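Local coordinates for acyl-coenzyme A oxidase acox-1.1 (Caenorhabditis elegans, PDB 5K3H), which catalyses the first step of peroxisomal beta-oxidation, the FAD-dependent desaturation of acyl-CoAs to (2E)-enoyl-CoAs with reduction of oxygen to hydrogen peroxide, at residues Lys333-Gln338 and Lys606-Ala611; Pro14-Glu19 and Asn610-Leu615; Met407-His412 and Ser418-Ile423; Lys6-Gly11 and Glu19-Thr24. All blocks are in the same frame, centred on the assembly; numbering follows the deposited sequence.

Contact 1 (Lys333-Gln338 and Lys606-Ala611); sequences KVLEYQ and KIRPNA
Arg608 presents the end of its guanidinium to the carboxylate of Glu336, one nitrogen to each oxygen. NH2 donates to OE1 of Glu336 at 3.0 Å, and NH1 meets Glu336 OE2 at 2.5 Å, short for such a bond; both N-H groups point almost straight at their acceptors. Each oxygen lies in the guanidinium plane, yet the two flat groups are turned 38° apart, so the nitrogens stand out of the carboxylate plane. OE1 is approached on its syn side, OE2 from above. Glu336 starts away from helix 590-616, and a bend at chi2 (57°) brings its carboxylate back toward it. Arg608 sets out with CG opposite its own N and also bends at chi2 (-92°), which lays one guanidinium face under Leu335; Leu335 CD2 is 4.2 Å from Arg608 NE. That NE is salt-bridged to Glu19, whose carboxylate also takes Lys333. Exchanging Glu336 for an alanine removes both acceptors and would probably leave NH1 and NH2 without their carboxylate, the guanidinium then being held mainly through NE by Glu19. The salt bridge joins the 3-10 turn 334-336, in the loop between helices 300-319 and 338-367, to helix 590-616. Gln341 of helix 338-367, an FAD-binding residue, touches Arg608, while Asn525 of the second subunit bonds to Glu336 O.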
loop_
_atom_site.group_PDB
_atom_site.type_symbol
_atom_site.label_atom_id
_atom_site.label_comp_id
_atom_site.label_asym_id
_atom_site.label_seq_id
_atom_site.Cartn_x
_atom_site.Cartn_y
_atom_site.Cartn_z
ATOM N N LYS B 333 19.169 -10.057 -16.080
ATOM C CA LYS B 333 17.821 -9.537 -15.907
ATOM C C LYS B 333 17.373 -9.806 -14.478
ATOM O O LYS B 333 17.573 -10.905 -13.963
ATOM C CB LYS B 333 16.867 -10.245 -16.865
ATOM C CG LYS B 333 17.193 -10.098 -18.328
ATOM C CD LYS B 333 16.312 -11.024 -19.128
ATOM C CE LYS B 333 16.637 -10.972 -20.600
ATOM N NZ LYS B 333 15.702 -11.834 -21.395
ATOM N N VAL B 334 16.733 -8.824 -13.829
ATOM C CA VAL B 334 16.307 -9.107 -12.463
ATOM C C VAL B 334 15.280 -10.233 -12.426
ATOM O O VAL B 334 15.147 -10.902 -11.397
ATOM C CB VAL B 334 15.793 -7.849 -11.748
ATOM C CG1 VAL B 334 16.895 -6.821 -11.710
ATOM C CG2 VAL B 334 14.559 -7.293 -12.418
ATOM N N LEU B 335 14.616 -10.523 -13.552
ATOM C CA LEU B 335 13.753 -11.701 -13.647
ATOM C C LEU B 335 14.510 -12.986 -13.348
ATOM O O LEU B 335 13.889 -14.000 -13.038
ATOM C CB LEU B 335 13.123 -11.795 -15.044
ATOM C CG LEU B 335 11.933 -12.727 -15.368
ATOM C CD1 LEU B 335 10.734 -12.503 -14.479
ATOM C CD2 LEU B 335 11.516 -12.661 -16.864
ATOM N N GLU B 336 15.841 -12.949 -13.391
ATOM C CA GLU B 336 16.672 -14.129 -13.140
ATOM C C GLU B 336 16.671 -14.540 -11.670
ATOM O O GLU B 336 16.896 -15.721 -11.372
ATOM C CB GLU B 336 18.114 -13.816 -13.577
ATOM C CG GLU B 336 18.837 -14.908 -14.322
ATOM C CD GLU B 336 18.107 -15.338 -15.570
ATOM O OE1 GLU B 336 18.073 -14.554 -16.552
ATOM O OE2 GLU B 336 17.534 -16.458 -15.541
ATOM N N TYR B 337 16.393 -13.607 -10.752
ATOM C CA TYR B 337 16.547 -13.849 -9.326
ATOM C C TYR B 337 15.355 -14.608 -8.756
ATOM O O TYR B 337 14.200 -14.237 -9.001
ATOM C CB TYR B 337 16.697 -12.527 -8.573
ATOM C CG TYR B 337 17.955 -11.760 -8.907
ATOM C CD1 TYR B 337 19.210 -12.321 -8.674
ATOM C CD2 TYR B 337 17.896 -10.474 -9.454
ATOM C CE1 TYR B 337 20.387 -11.644 -8.980
ATOM C CE2 TYR B 337 19.085 -9.775 -9.771
ATOM C CZ TYR B 337 20.321 -10.382 -9.517
ATOM O OH TYR B 337 21.483 -9.731 -9.816
ATOM N N GLN B 338 15.636 -15.661 -7.964
ATOM C CA GLN B 338 14.562 -16.401 -7.306
ATOM C C GLN B 338 13.707 -15.466 -6.471
ATOM O O GLN B 338 12.478 -15.599 -6.392
ATOM C CB GLN B 338 15.147 -17.494 -6.423
ATOM C CG GLN B 338 14.081 -18.402 -5.816
ATOM C CD GLN B 338 14.653 -19.350 -4.799
ATOM O OE1 GLN B 338 15.095 -18.942 -3.730
ATOM N NE2 GLN B 338 14.677 -20.630 -5.142
ATOM N N LYS B 606 9.749 -23.326 -13.411
ATOM C CA LYS B 606 8.914 -23.886 -14.468
ATOM C C LYS B 606 8.036 -22.813 -15.100
ATOM O O LYS B 606 7.780 -22.835 -16.318
ATOM C CB LYS B 606 8.072 -25.035 -13.896
ATOM C CG LYS B 606 7.338 -25.840 -14.951
ATOM C CD LYS B 606 8.250 -26.967 -15.434
ATOM C CE LYS B 606 7.831 -27.516 -16.764
ATOM N NZ LYS B 606 6.363 -27.545 -16.887
ATOM N N ILE B 607 7.566 -21.859 -14.288
ATOM C CA ILE B 607 6.677 -20.817 -14.783
ATOM C C ILE B 607 7.454 -19.792 -15.613
ATOM O O ILE B 607 6.923 -19.248 -16.598
ATOM C CB ILE B 607 5.973 -20.153 -13.585
ATOM C CG1 ILE B 607 4.949 -21.101 -12.941
ATOM C CG2 ILE B 607 5.306 -18.849 -14.002
ATOM C CD1 ILE B 607 3.819 -21.470 -13.834
ATOM N N ARG B 608 8.735 -19.573 -15.288
ATOM C CA ARG B 608 9.485 -18.449 -15.852
ATOM C C ARG B 608 9.398 -18.320 -17.375
ATOM O O ARG B 608 8.979 -17.248 -17.848
ATOM C CB ARG B 608 10.942 -18.537 -15.375
ATOM C CG ARG B 608 11.813 -17.335 -15.709
ATOM C CD ARG B 608 12.512 -17.542 -17.017
ATOM N NE ARG B 608 13.349 -16.427 -17.457
ATOM C CZ ARG B 608 14.609 -16.236 -17.040
ATOM N NH1 ARG B 608 15.148 -17.054 -16.137
ATOM N NH2 ARG B 608 15.334 -15.227 -17.518
ATOM N N PRO B 609 9.714 -19.342 -18.190
ATOM C CA PRO B 609 9.649 -19.152 -19.654
ATOM C C PRO B 609 8.275 -18.747 -20.149
ATOM O O PRO B 609 8.156 -18.184 -21.246
ATOM C CB PRO B 609 10.031 -20.526 -20.220
ATOM C CG PRO B 609 10.531 -21.316 -19.108
ATOM C CD PRO B 609 10.078 -20.723 -17.824
ATOM N N ASN B 610 7.233 -19.024 -19.381
ATOM C CA ASN B 610 5.879 -18.700 -19.773
ATOM C C ASN B 610 5.361 -17.463 -19.070
ATOM O O ASN B 610 4.216 -17.061 -19.323
ATOM C CB ASN B 610 4.941 -19.879 -19.483
ATOM C CG ASN B 610 4.881 -20.863 -20.622
ATOM O OD1 ASN B 610 4.989 -20.480 -21.804
ATOM N ND2 ASN B 610 4.715 -22.136 -20.290
ATOM N N ALA B 611 6.155 -16.875 -18.169
ATOM C CA ALA B 611 5.618 -15.842 -17.276
ATOM C C ALA B 611 5.174 -14.601 -18.056
ATOM O O ALA B 611 4.069 -14.091 -17.842
ATOM C CB ALA B 611 6.630 -15.486 -16.186
#

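Contact 2 (Pro14-Glu19 and Asn610-Leu615); sequences PDLTAE and NAVSLL
Glu19 meets Val612 through its aliphatic root, CB lying 3.8 Å from Val612 CG2, while its flat carboxylate is turned to partners outside the two segments. Leu335 CD2 sits over one face of that carboxylate. Lys333 NZ reaches OE2 close to the plane, and Arg608 NE comes to OE1 tilted toward the face that Leu335 covers. Two cations and a leucine thus hold the buried acid, and the proximity of Lys333 and Arg608 probably favours its ionised form. Val612 divides its two methyls between two residues of helix 14-21. With CG1 opposite the backbone N (chi1 170°), that methyl is directed at Leu16 CD1, 4.1 Å away, and CG2 is left to rest on Glu19. Leu16 and Val612 run obliquely across each other, a touch of branch ends rather than of whole chains. The polar part is carried by a water: it donates to Glu19 O at 2.8 Å and accepts from Ser613 OG at 2.5 Å, spanning the 4.5 Å that separates that carbonyl O from Ser613 OG. Asn5 ND2 also bonds to Ser613 OG, bringing the N-terminal segment to the same spot. The segments pack as perpendicular helices: their axes stand at 90° and approach to 9.5 Å. Helix 14-21 therefore lies across the C-terminal part of helix 590-616; Leu16 and Glu19 also touch Ala318 of helix 300-319, and on helix 590-616 Ala611 and Leu615 pack against Phe345 and Ile348 of helix 338-367.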
loop_
_atom_site.group_PDB
_atom_site.type_symbol
_atom_site.label_atom_id
_atom_site.label_comp_id
_atom_site.label_asym_id
_atom_site.label_seq_id
_atom_site.Cartn_x
_atom_site.Cartn_y
_atom_site.Cartn_z
ATOM N N PRO B 14 15.072 -6.694 -27.399
ATOM C CA PRO B 14 15.399 -8.124 -27.509
ATOM C C PRO B 14 15.404 -8.838 -26.173
ATOM O O PRO B 14 15.217 -10.063 -26.146
ATOM C CB PRO B 14 16.790 -8.131 -28.160
ATOM C CG PRO B 14 17.351 -6.793 -27.918
ATOM C CD PRO B 14 16.193 -5.829 -27.809
ATOM N N ASP B 15 15.618 -8.125 -25.067
ATOM C CA ASP B 15 15.527 -8.765 -23.756
ATOM C C ASP B 15 14.098 -9.176 -23.426
ATOM O O ASP B 15 13.872 -10.212 -22.793
ATOM C CB ASP B 15 16.106 -7.833 -22.697
ATOM C CG ASP B 15 17.629 -7.906 -22.644
ATOM O OD1 ASP B 15 18.181 -8.948 -23.087
ATOM O OD2 ASP B 15 18.267 -6.919 -22.198
ATOM N N LEU B 16 13.115 -8.380 -23.846
ATOM C CA LEU B 16 11.721 -8.744 -23.639
ATOM C C LEU B 16 11.278 -9.790 -24.657
ATOM O O LEU B 16 10.624 -10.779 -24.294
ATOM C CB LEU B 16 10.848 -7.497 -23.731
ATOM C CG LEU B 16 9.363 -7.627 -23.453
ATOM C CD1 LEU B 16 9.128 -8.318 -22.135
ATOM C CD2 LEU B 16 8.754 -6.248 -23.430
ATOM N N THR B 17 11.645 -9.608 -25.928
ATOM C CA THR B 17 11.361 -10.630 -26.935
ATOM C C THR B 17 11.921 -12.006 -26.547
ATOM O O THR B 17 11.246 -13.021 -26.735
ATOM C CB THR B 17 11.898 -10.188 -28.288
ATOM O OG1 THR B 17 11.247 -8.966 -28.650
ATOM C CG2 THR B 17 11.578 -11.233 -29.332
ATOM N N ALA B 18 13.139 -12.063 -25.998
ATOM C CA ALA B 18 13.701 -13.344 -25.572
ATOM C C ALA B 18 12.796 -14.050 -24.565
ATOM O O ALA B 18 12.655 -15.281 -24.600
ATOM C CB ALA B 18 15.089 -13.143 -24.965
ATOM N N GLU B 19 12.160 -13.293 -23.669
ATOM C CA GLU B 19 11.247 -13.902 -22.707
ATOM C C GLU B 19 9.939 -14.343 -23.351
ATOM O O GLU B 19 9.218 -15.167 -22.775
ATOM C CB GLU B 19 10.957 -12.938 -21.560
ATOM C CG GLU B 19 12.174 -12.571 -20.715
ATOM C CD GLU B 19 12.824 -13.794 -20.101
ATOM O OE1 GLU B 19 12.082 -14.756 -19.733
ATOM O OE2 GLU B 19 14.084 -13.801 -20.001
ATOM N N ASN B 610 7.233 -19.024 -19.381
ATOM C CA ASN B 610 5.879 -18.700 -19.773
ATOM C C ASN B 610 5.361 -17.463 -19.070
ATOM O O ASN B 610 4.216 -17.061 -19.323
ATOM C CB ASN B 610 4.941 -19.879 -19.483
ATOM C CG ASN B 610 4.881 -20.863 -20.622
ATOM O OD1 ASN B 610 4.989 -20.480 -21.804
ATOM N ND2 ASN B 610 4.715 -22.136 -20.290
ATOM N N ALA B 611 6.155 -16.875 -18.169
ATOM C CA ALA B 611 5.618 -15.842 -17.276
ATOM C C ALA B 611 5.174 -14.601 -18.056
ATOM O O ALA B 611 4.069 -14.091 -17.842
ATOM C CB ALA B 611 6.630 -15.486 -16.186
ATOM N N VAL B 612 6.043 -14.072 -18.931
ATOM C CA VAL B 612 5.667 -12.909 -19.741
ATOM C C VAL B 612 4.491 -13.249 -20.662
ATOM O O VAL B 612 3.577 -12.435 -20.848
ATOM C CB VAL B 612 6.887 -12.370 -20.527
ATOM C CG1 VAL B 612 6.459 -11.334 -21.554
ATOM C CG2 VAL B 612 7.907 -11.737 -19.568
ATOM N N SER B 613 4.463 -14.470 -21.216
ATOM C CA SER B 613 3.378 -14.824 -22.127
ATOM C C SER B 613 2.056 -14.976 -21.384
ATOM O O SER B 613 1.002 -14.567 -21.889
ATOM C CB SER B 613 3.733 -16.087 -22.897
ATOM O OG SER B 613 4.907 -15.869 -23.678
ATOM N N LEU B 614 2.096 -15.508 -20.160
ATOM C CA LEU B 614 0.889 -15.606 -19.339
ATOM C C LEU B 614 0.267 -14.247 -19.069
ATOM O O LEU B 614 -0.961 -14.138 -18.961
ATOM C CB LEU B 614 1.201 -16.289 -17.999
ATOM C CG LEU B 614 1.436 -17.798 -18.045
ATOM C CD1 LEU B 614 2.107 -18.240 -16.783
ATOM C CD2 LEU B 614 0.102 -18.557 -18.272
ATOM N N LEU B 615 1.084 -13.203 -18.972
ATOM C CA LEU B 615 0.556 -11.868 -18.762
ATOM C C LEU B 615 0.196 -11.184 -20.075
ATOM O O LEU B 615 -0.792 -10.449 -20.118
ATOM C CB LEU B 615 1.569 -11.035 -17.983
ATOM C CG LEU B 615 1.803 -11.557 -16.562
ATOM C CD1 LEU B 615 3.114 -10.999 -16.035
ATOM C CD2 LEU B 615 0.624 -11.211 -15.632
HETATM O O HOH W 1 6.752 -16.303 -22.084
#

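Contact 3 (Met407-His412 and Ser418-Ile423); sequences MACGGH and SYISEI
Ser418 faces His412 across the turn between helix 382-408 and helix 420-428 of the acyl-CoA oxidase C-alpha1 region, and it forms an ST turn that leads into the second helix. Its CB is the atom that meets the other segment, lying 4.1 Å from His412 O. From there the chain ends at OG, which sits between the backbone N and the carbonyl carbon (chi1 83°) and so looks forward to the start of the helix. OG accepts from Ile420 N at 3.2 Å, the N-H directed nearly straight at it (170°). The carbonyls of Gly413 and Ser415 both lie within hydrogen-bonding reach of this buried OG, whose single proton they must share or take in turn, and the hydroxyl thereby ties the connecting loop to the helix start. Two residues on, at the first position of the helix, Ile420 runs out extended and touches Cys409 with its last methyl: CD1 is 4.0 Å from Cys409 SG, a purely apolar meeting. Behind them, Cys409 packs on Ala313 and Ile420 on Ile312, both of helix 300-319. The glycines that follow Cys409 make the bend; Gly410 leaves the helix with positive phi, a conformation that favours glycine, and Gly411 probably contributes to the FAD site, as in related enzymes. His412 turns its ring away from Ser418: ND1 bonds to Tyr316 OH, and the ring meets Trp188 and Trp189 of the second subunit. At the helix start, Glu422 CB stands 4.0 Å above the ring plane of Tyr419, displaced toward the rim.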
loop_
_atom_site.group_PDB
_atom_site.type_symbol
_atom_site.label_atom_id
_atom_site.label_comp_id
_atom_site.label_asym_id
_atom_site.label_seq_id
_atom_site.Cartn_x
_atom_site.Cartn_y
_atom_site.Cartn_z
ATOM N N MET B 407 7.119 -2.949 -5.634
ATOM C CA MET B 407 8.456 -3.158 -5.067
ATOM C C MET B 407 9.383 -3.896 -6.034
ATOM O O MET B 407 10.571 -3.568 -6.136
ATOM C CB MET B 407 8.318 -3.921 -3.751
ATOM C CG MET B 407 7.795 -3.068 -2.606
ATOM S SD MET B 407 7.290 -4.009 -1.152
ATOM C CE MET B 407 6.130 -2.847 -0.419
ATOM N N ALA B 408 8.855 -4.859 -6.795
ATOM C CA ALA B 408 9.685 -5.557 -7.770
ATOM C C ALA B 408 10.275 -4.622 -8.824
ATOM O O ALA B 408 11.202 -5.021 -9.547
ATOM C CB ALA B 408 8.875 -6.657 -8.451
ATOM N N CYS B 409 9.732 -3.413 -8.965
ATOM C CA CYS B 409 10.216 -2.421 -9.919
ATOM C C CYS B 409 11.326 -1.521 -9.376
ATOM O O CYS B 409 11.877 -0.727 -10.144
ATOM C CB CYS B 409 9.044 -1.563 -10.409
ATOM S SG CYS B 409 7.901 -2.458 -11.497
ATOM N N GLY B 410 11.697 -1.648 -8.093
ATOM C CA GLY B 410 12.790 -0.862 -7.556
ATOM C C GLY B 410 12.471 0.624 -7.507
ATOM O O GLY B 410 11.312 1.039 -7.449
ATOM N N GLY B 411 13.537 1.430 -7.534
ATOM C CA GLY B 411 13.371 2.876 -7.456
ATOM C C GLY B 411 12.435 3.439 -8.510
ATOM O O GLY B 411 11.612 4.312 -8.218
ATOM N N HIS B 412 12.523 2.927 -9.744
ATOM C CA HIS B 412 11.660 3.410 -10.820
ATOM C C HIS B 412 10.178 3.182 -10.552
ATOM O O HIS B 412 9.340 3.937 -11.056
ATOM C CB HIS B 412 12.045 2.740 -12.124
ATOM C CG HIS B 412 13.250 3.339 -12.750
ATOM N ND1 HIS B 412 14.216 2.584 -13.384
ATOM C CD2 HIS B 412 13.649 4.628 -12.846
ATOM C CE1 HIS B 412 15.160 3.387 -13.847
ATOM N NE2 HIS B 412 14.842 4.631 -13.529
ATOM N N SER B 418 5.501 4.264 -13.727
ATOM C CA SER B 418 5.158 2.851 -13.591
ATOM C C SER B 418 3.648 2.651 -13.557
ATOM O O SER B 418 3.150 1.609 -14.001
ATOM C CB SER B 418 5.762 2.277 -12.330
ATOM O OG SER B 418 4.907 2.591 -11.251
ATOM N N TYR B 419 2.925 3.608 -12.976
ATOM C CA TYR B 419 1.472 3.707 -12.838
ATOM C C TYR B 419 0.914 2.771 -11.778
ATOM O O TYR B 419 -0.293 2.829 -11.524
ATOM C CB TYR B 419 0.725 3.465 -14.160
ATOM C CG TYR B 419 -0.626 4.147 -14.206
ATOM C CD1 TYR B 419 -0.741 5.532 -14.008
ATOM C CD2 TYR B 419 -1.788 3.426 -14.445
ATOM C CE1 TYR B 419 -1.956 6.170 -14.041
ATOM C CE2 TYR B 419 -3.023 4.065 -14.486
ATOM C CZ TYR B 419 -3.086 5.438 -14.276
ATOM O OH TYR B 419 -4.296 6.088 -14.304
ATOM N N ILE B 420 1.744 1.959 -11.114
ATOM C CA ILE B 420 1.246 0.923 -10.210
ATOM C C ILE B 420 0.655 1.516 -8.938
ATOM O O ILE B 420 -0.311 0.970 -8.379
ATOM C CB ILE B 420 2.378 -0.069 -9.888
ATOM C CG1 ILE B 420 2.829 -0.776 -11.171
ATOM C CG2 ILE B 420 1.895 -1.092 -8.896
ATOM C CD1 ILE B 420 4.041 -1.653 -10.988
ATOM N N SER B 421 1.176 2.645 -8.471
ATOM C CA SER B 421 0.615 3.234 -7.261
ATOM C C SER B 421 -0.842 3.635 -7.439
ATOM O O SER B 421 -1.629 3.528 -6.491
ATOM C CB SER B 421 1.451 4.438 -6.832
ATOM O OG SER B 421 1.347 5.496 -7.766
ATOM N N GLU B 422 -1.226 4.096 -8.632
ATOM C CA GLU B 422 -2.625 4.407 -8.914
ATOM C C GLU B 422 -3.431 3.129 -9.122
ATOM O O GLU B 422 -4.580 3.034 -8.674
ATOM C CB GLU B 422 -2.719 5.320 -10.142
ATOM C CG GLU B 422 -4.114 5.906 -10.435
ATOM C CD GLU B 422 -4.591 6.929 -9.415
ATOM O OE1 GLU B 422 -3.750 7.531 -8.707
ATOM O OE2 GLU B 422 -5.821 7.106 -9.301
ATOM N N ILE B 423 -2.840 2.127 -9.785
ATOM C CA ILE B 423 -3.497 0.827 -9.904
ATOM C C ILE B 423 -3.801 0.262 -8.521
ATOM O O ILE B 423 -4.909 -0.227 -8.268
ATOM C CB ILE B 423 -2.623 -0.141 -10.736
ATOM C CG1 ILE B 423 -2.484 0.333 -12.188
ATOM C CG2 ILE B 423 -3.165 -1.560 -10.701
ATOM C CD1 ILE B 423 -1.295 -0.292 -12.925
#

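Contact 4 (Lys6-Gly11 and Glu19-Thr24); sequences KTIQEG and ERLTAT
Apolar contacts gather round Ile8. Its CD1 meets Leu21 CD2 at 3.8 Å, the two side chains crossing at about a right angle, and its CG1 lies 3.6 Å from Arg20 CB. Ile8 and Arg20 slide past each other in opposite directions, so CG1 also touches Arg20 CD, 3.8 Å away. Extended from CG to NE, the arginine lays its CB and CD alongside Ile8 CG1. With an alanine in place of Ile8, everything beyond CB is gone, including the CG1 and CD1 that touch Arg20 and Leu21, which would probably leave a gap beside the Arg20 methylenes and the Leu21 methyl. The whole is a fold-back of the irregular N-terminal segment onto the last turn of helix 14-21, which it precedes in the chain. A methyl-over-guanidinium contact comes next: Thr7 CG2 stands 3.5 Å above the plane of the Arg20 guanidinium, offset toward the rim and nearest to NH2. Polar bonds hold that guanidinium from elsewhere, NE in a salt bridge with Asp616 at the end of helix 590-616 and NH1 on the carbonyl of Arg632. Beyond the helix end, Ala23 N bonds to Arg20 O at 3.1 Å.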
loop_
_atom_site.group_PDB
_atom_site.type_symbol
_atom_site.label_atom_id
_atom_site.label_comp_id
_atom_site.label_asym_id
_atom_site.label_seq_id
_atom_site.Cartn_x
_atom_site.Cartn_y
_atom_site.Cartn_z
ATOM N N LYS B 6 1.746 -13.909 -29.459
ATOM C CA LYS B 6 1.213 -13.031 -30.496
ATOM C C LYS B 6 1.486 -11.563 -30.231
ATOM O O LYS B 6 1.007 -10.718 -31.000
ATOM C CB LYS B 6 -0.302 -13.243 -30.655
ATOM C CG LYS B 6 -0.661 -14.644 -31.084
ATOM C CD LYS B 6 0.015 -14.953 -32.392
ATOM C CE LYS B 6 -0.470 -16.249 -32.966
ATOM N NZ LYS B 6 0.060 -17.412 -32.207
ATOM N N THR B 7 2.184 -11.232 -29.138
ATOM C CA THR B 7 2.482 -9.840 -28.825
ATOM C C THR B 7 3.839 -9.373 -29.369
ATOM O O THR B 7 4.049 -8.160 -29.515
ATOM C CB THR B 7 2.380 -9.655 -27.310
ATOM O OG1 THR B 7 1.075 -10.069 -26.894
ATOM C CG2 THR B 7 2.591 -8.221 -26.900
ATOM N N ILE B 8 4.725 -10.304 -29.755
ATOM C CA ILE B 8 6.024 -9.936 -30.307
ATOM C C ILE B 8 5.825 -9.088 -31.559
ATOM O O ILE B 8 4.978 -9.397 -32.407
ATOM C CB ILE B 8 6.829 -11.207 -30.640
ATOM C CG1 ILE B 8 7.075 -12.061 -29.389
ATOM C CG2 ILE B 8 8.169 -10.874 -31.346
ATOM C CD1 ILE B 8 7.546 -13.470 -29.725
ATOM N N GLN B 9 6.609 -8.019 -31.694
ATOM C CA GLN B 9 6.671 -7.260 -32.936
ATOM C C GLN B 9 8.131 -7.036 -33.315
ATOM O O GLN B 9 9.009 -7.035 -32.448
ATOM C CB GLN B 9 5.952 -5.906 -32.819
ATOM C CG GLN B 9 4.439 -5.997 -32.730
ATOM C CD GLN B 9 3.784 -4.634 -32.677
ATOM O OE1 GLN B 9 4.272 -3.671 -33.276
ATOM N NE2 GLN B 9 2.684 -4.534 -31.935
ATOM N N GLU B 10 8.407 -6.881 -34.617
ATOM C CA GLU B 10 9.761 -6.511 -35.022
ATOM C C GLU B 10 10.196 -5.219 -34.344
ATOM O O GLU B 10 9.441 -4.250 -34.278
ATOM C CB GLU B 10 9.859 -6.351 -36.529
ATOM C CG GLU B 10 10.285 -7.610 -37.246
ATOM C CD GLU B 10 11.794 -7.776 -37.334
ATOM O OE1 GLU B 10 12.542 -6.766 -37.337
ATOM O OE2 GLU B 10 12.239 -8.938 -37.442
ATOM N N GLY B 11 11.430 -5.204 -33.842
ATOM C CA GLY B 11 11.972 -4.006 -33.234
ATOM C C GLY B 11 11.780 -3.899 -31.745
ATOM O O GLY B 11 12.272 -2.939 -31.148
ATOM N N GLU B 19 12.160 -13.293 -23.669
ATOM C CA GLU B 19 11.247 -13.902 -22.707
ATOM C C GLU B 19 9.939 -14.343 -23.351
ATOM O O GLU B 19 9.218 -15.167 -22.775
ATOM C CB GLU B 19 10.957 -12.938 -21.560
ATOM C CG GLU B 19 12.174 -12.571 -20.715
ATOM C CD GLU B 19 12.824 -13.794 -20.101
ATOM O OE1 GLU B 19 12.082 -14.756 -19.733
ATOM O OE2 GLU B 19 14.084 -13.801 -20.001
ATOM N N ARG B 20 9.598 -13.789 -24.509
ATOM C CA ARG B 20 8.379 -14.169 -25.200
ATOM C C ARG B 20 8.576 -15.388 -26.086
ATOM O O ARG B 20 7.644 -16.198 -26.232
ATOM C CB ARG B 20 7.859 -12.977 -26.014
ATOM C CG ARG B 20 7.349 -11.830 -25.113
ATOM C CD ARG B 20 6.923 -10.574 -25.893
ATOM N NE ARG B 20 6.024 -9.709 -25.118
ATOM C CZ ARG B 20 5.979 -8.381 -25.220
ATOM N NH1 ARG B 20 6.774 -7.721 -26.052
ATOM N NH2 ARG B 20 5.117 -7.701 -24.501
ATOM N N LEU B 21 9.786 -15.560 -26.634
ATOM C CA LEU B 21 10.063 -16.672 -27.540
ATOM C C LEU B 21 9.992 -18.028 -26.858
ATOM O O LEU B 21 9.804 -19.034 -27.547
ATOM C CB LEU B 21 11.436 -16.490 -28.194
ATOM C CG LEU B 21 11.479 -15.366 -29.238
ATOM C CD1 LEU B 21 12.903 -15.126 -29.695
ATOM C CD2 LEU B 21 10.566 -15.685 -30.400
ATOM N N THR B 22 10.099 -18.082 -25.525
ATOM C CA THR B 22 10.029 -19.332 -24.782
ATOM C C THR B 22 8.587 -19.773 -24.491
ATOM O O THR B 22 8.382 -20.816 -23.847
ATOM C CB THR B 22 10.857 -19.210 -23.484
ATOM O OG1 THR B 22 10.437 -18.074 -22.708
ATOM C CG2 THR B 22 12.362 -19.077 -23.786
ATOM N N ALA B 23 7.578 -19.055 -24.985
ATOM C CA ALA B 23 6.194 -19.493 -24.783
ATOM C C ALA B 23 5.974 -20.892 -25.349
ATOM O O ALA B 23 6.427 -21.214 -26.448
ATOM C CB ALA B 23 5.208 -18.513 -25.424
ATOM N N THR B 24 5.251 -21.718 -24.592
ATOM C CA THR B 24 4.853 -23.053 -25.008
ATOM C C THR B 24 3.392 -23.121 -25.427
ATOM O O THR B 24 2.865 -24.228 -25.610
ATOM C CB THR B 24 5.044 -24.007 -23.858
ATOM O OG1 THR B 24 4.079 -23.659 -22.864
ATOM C CG2 THR B 24 6.423 -23.847 -23.267
#

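From the N terminus, contact 4 closes first, a short loop that folds residues 6-11 back onto the end of helix 14-21. Contact 2 begins inside that loop, so the two cross; it shares Glu19 with contact 4 and closes almost the whole chain by reaching helix 590-616. Contact 1 opens at 333-338 and ends on the same helix, sharing Asn610 and Ala611 with contact 2. Contact 3, a local turn in the C-alpha1 region, nests inside the loops closed by contacts 1 and 2 without touching either. Glu19, paired with Lys333 and Arg608, joins contacts 1 and 2; contacts 1 and 3 both reach the second subunit.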